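Local coordinates for Low molecular weight protein-tyrosine-phosphatase PtpA (Staphylococcus aureus, PDB 3ROF), which removes phosphate from phosphotyrosine residues of proteins and is probably secreted to counteract host defences during infection, at residues V9-L14 with V88-S93. Sequence-based numbering, arbitrary orientation.
Sequences VAFVCL and VAMDQS. With PO4 (phosphate ion), chain C.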
ATOM      1  N   VAL A   9       2.555  -0.910   8.347  1.00  6.35           N
ATOM      2  CA  VAL A   9       1.527  -1.106   7.333  1.00  6.67           C
ATOM      3  C   VAL A   9       2.183  -1.280   5.989  1.00  5.56           C
ATOM      4  O   VAL A   9       3.043  -0.477   5.620  1.00  6.63           O
ATOM      5  CB  VAL A   9       0.455   0.068   7.298  1.00  8.54           C
ATOM      6  CG1 VAL A   9       1.049   1.424   7.160  1.00 11.71           C
ATOM      7  CG2 VAL A   9      -0.599  -0.163   6.256  1.00  9.23           C
ATOM      8  N   ALA A  10       1.780  -2.302   5.240  1.00  5.64           N
ATOM      9  CA  ALA A  10       2.285  -2.514   3.872  1.00  5.15           C
ATOM     10  C   ALA A  10       1.162  -2.447   2.898  1.00  4.51           C
ATOM     11  O   ALA A  10       0.174  -3.154   3.048  1.00  6.48           O
ATOM     12  CB  ALA A  10       2.963  -3.866   3.732  1.00  6.52           C
ATOM     13  N   PHE A  11       1.331  -1.640   1.862  1.00  4.33           N
ATOM     14  CA  PHE A  11       0.461  -1.696   0.689  1.00  3.71           C
ATOM     15  C   PHE A  11       1.021  -2.746  -0.251  1.00  3.93           C
ATOM     16  O   PHE A  11       2.235  -2.812  -0.473  1.00  4.77           O
ATOM     17  CB  PHE A  11       0.403  -0.318   0.022  1.00  4.37           C
ATOM     18  CG  PHE A  11      -0.225   0.722   0.884  1.00  4.17           C
ATOM     19  CD1 PHE A  11      -1.613   0.770   1.021  1.00  4.57           C
ATOM     20  CD2 PHE A  11       0.553   1.624   1.593  1.00  5.00           C
ATOM     21  CE1 PHE A  11      -2.197   1.733   1.833  1.00  5.84           C
ATOM     22  CE2 PHE A  11      -0.034   2.593   2.370  1.00  5.52           C
ATOM     23  CZ  PHE A  11      -1.396   2.649   2.513  1.00  5.90           C
ATOM     24  N   VAL A  12       0.127  -3.511  -0.883  1.00  4.36           N
ATOM     25  CA  VAL A  12       0.568  -4.628  -1.738  1.00  4.14           C
ATOM     26  C   VAL A  12      -0.225  -4.638  -3.020  1.00  4.52           C
ATOM     27  O   VAL A  12      -1.466  -4.577  -3.028  1.00  5.11           O
ATOM     28  CB  VAL A  12       0.408  -5.997  -1.047  1.00  4.84           C
ATOM     29  CG1 VAL A  12       0.918  -7.103  -1.933  1.00  6.53           C
ATOM     30  CG2 VAL A  12       1.152  -6.016   0.287  1.00  6.37           C
ATOM     31  N   CYS A  13       0.497  -4.675  -4.137  1.00  3.93           N
ATOM     32  CA  CYS A  13      -0.083  -4.770  -5.464  1.00  4.77           C
ATOM     33  C   CYS A  13       0.627  -5.903  -6.201  1.00  4.51           C
ATOM     34  O   CYS A  13       1.162  -6.787  -5.559  1.00  4.87           O
ATOM     35  CB  CYS A  13      -0.044  -3.403  -6.209  1.00  5.43           C
ATOM     36  SG  CYS A  13       1.617  -2.731  -6.458  1.00  5.15           S
ATOM     37  N   LEU A  14       0.580  -5.908  -7.539  1.00  4.42           N
ATOM     38  CA  LEU A  14       1.231  -6.985  -8.296  1.00  4.52           C
ATOM     39  C   LEU A  14       2.697  -6.666  -8.534  1.00  4.46           C
ATOM     40  O   LEU A  14       3.601  -7.434  -8.178  1.00  5.20           O
ATOM     41  CB  LEU A  14       0.497  -7.206  -9.616  1.00  5.60           C
ATOM     42  CG  LEU A  14       1.152  -8.263 -10.516  1.00  7.31           C
ATOM     43  CD1 LEU A  14       1.190  -9.622  -9.863  1.00  9.42           C
ATOM     44  CD2 LEU A  14       0.460  -8.333 -11.854  1.00 12.45           C
ATOM     45  N   VAL A  88      -2.514  -3.990   3.182  1.00  5.14           N
ATOM     46  CA  VAL A  88      -3.578  -3.337   2.465  1.00  5.64           C
ATOM     47  C   VAL A  88      -3.350  -3.602   0.967  1.00  4.87           C
ATOM     48  O   VAL A  88      -2.463  -3.011   0.334  1.00  5.16           O
ATOM     49  CB  VAL A  88      -3.633  -1.835   2.760  1.00  5.37           C
ATOM     50  CG1 VAL A  88      -4.781  -1.182   1.959  1.00  7.04           C
ATOM     51  CG2 VAL A  88      -3.809  -1.612   4.270  1.00  7.32           C
ATOM     52  N   ALA A  89      -4.164  -4.504   0.438  1.00  5.28           N
ATOM     53  CA  ALA A  89      -4.087  -4.970  -0.936  1.00  5.44           C
ATOM     54  C   ALA A  89      -4.881  -4.048  -1.848  1.00  5.40           C
ATOM     55  O   ALA A  89      -5.851  -3.435  -1.424  1.00  6.00           O
ATOM     56  CB  ALA A  89      -4.677  -6.368  -1.012  1.00  6.45           C
ATOM     57  N   MET A  90      -4.519  -4.028  -3.142  1.00  5.34           N
ATOM     58  CA  MET A  90      -5.252  -3.206  -4.088  1.00  5.38           C
ATOM     59  C   MET A  90      -6.464  -3.880  -4.715  1.00  5.89           C
ATOM     60  O   MET A  90      -7.504  -3.217  -4.873  1.00  6.68           O
ATOM     61  CB  MET A  90      -4.296  -2.689  -5.160  1.00  5.20           C
ATOM     62  CG  MET A  90      -3.180  -1.840  -4.568  1.00  6.41           C
ATOM     63  SD  MET A  90      -3.839  -0.291  -3.909  1.00  6.48           S
ATOM     64  CE  MET A  90      -2.544   0.141  -2.792  1.00 13.07           C
ATOM     65  N   ASP A  91      -6.345  -5.142  -5.098  1.00  6.10           N
ATOM     66  CA  ASP A  91      -7.417  -5.827  -5.776  1.00  7.24           C
ATOM     67  C   ASP A  91      -7.508  -7.282  -5.284  1.00  7.13           C
ATOM     68  O   ASP A  91      -6.724  -7.736  -4.431  1.00  6.97           O
ATOM     69  CB  ASP A  91      -7.263  -5.697  -7.319  1.00  6.69           C
ATOM     70  CG  ASP A  91      -6.089  -6.474  -7.905  1.00  6.71           C
ATOM     71  OD1 ASP A  91      -5.729  -7.498  -7.328  1.00  7.14           O
ATOM     72  OD2 ASP A  91      -5.554  -6.020  -8.958  1.00  7.13           O
ATOM     73  N   GLN A  92      -8.539  -7.981  -5.755  1.00  7.57           N
ATOM     74  CA  GLN A  92      -8.796  -9.322  -5.270  1.00  9.63           C
ATOM     75  C   GLN A  92      -7.658 -10.263  -5.597  1.00  7.64           C
ATOM     76  O   GLN A  92      -7.342 -11.158  -4.793  1.00  8.64           O
ATOM     77  CB  GLN A  92     -10.077  -9.869  -5.876  1.00 12.53           C
ATOM     78  CG  GLN A  92     -10.480 -11.210  -5.303  1.00 14.87           C
ATOM     79  CD  GLN A  92     -10.756 -11.140  -3.792  1.00 20.02           C
ATOM     80  OE1 GLN A  92     -11.397 -10.204  -3.316  1.00 28.91           O
ATOM     81  NE2 GLN A  92     -10.276 -12.132  -3.044  1.00 22.41           N
ATOM     82  N   SER A  93      -7.051 -10.135  -6.781  1.00  8.11           N
ATOM     83  CA  SER A  93      -5.934 -11.026  -7.106  1.00  7.35           C
ATOM     84  C   SER A  93      -4.800 -10.838  -6.119  1.00  6.15           C
ATOM     85  O   SER A  93      -4.118 -11.793  -5.770  1.00  6.74           O
ATOM     86  CB  SER A  93      -5.467 -10.826  -8.548  1.00  9.97           C
ATOM     87  OG  SER A  93      -4.768  -9.590  -8.759  1.00  9.55           O
TER
HETATM   88  P   PO4 C 201       1.115  -2.394  -9.999  1.00  5.14           P
HETATM   89  O1  PO4 C 201       0.176  -1.389  -9.387  1.00  5.18           O
HETATM   90  O2  PO4 C 201       0.699  -3.820  -9.717  1.00  5.53           O
HETATM   91  O3  PO4 C 201       1.109  -2.161 -11.544  1.00  5.26           O
HETATM   92  O4  PO4 C 201       2.548  -2.135  -9.595  1.00  6.16           O
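Val88 pairs with Phe11 in a parallel pairing of the two central strands of the sheet and bonds to the flanking residues: its N donates a nearly straight bond to Ala10 O (2.8 Å), and its O takes Val12 N (2.9 Å), which approaches from above the carbonyl plane. Branched and apolar, its side chain suits a buried strand: Val88 CG1, anti to the backbone N (chi1 180°), lies 3.8 Å from Phe11 CD1, leaving CG2 to meet Val9 CG2. The broad Phe11 ring reaches Ala23 and Met27 of helix 19-33. Ala89 turns with Val12 to the other face, where its small methyl packs against Asn94 and Val95. At Met90 the pairing frays into a weak bond from its N to Val12 O (3.1 Å). The flexible thioether chain, bent at chi2 (-68°), sets Met90 CG 3.9 Å from Cys13 CB and brings CE back to Phe11. Asp91 is the N-cap of helix 92-101, OD1 accepting Asn94 N; Ser93 OG also bonds to OD1, and OD2 forms a salt bridge with Arg19. The paired strand places Cys13, probably the catalytic nucleophile, at the start of the P-loop, whose phosphate ion, probably from crystallisation, also binds Arg19, which Asp91 probably helps position.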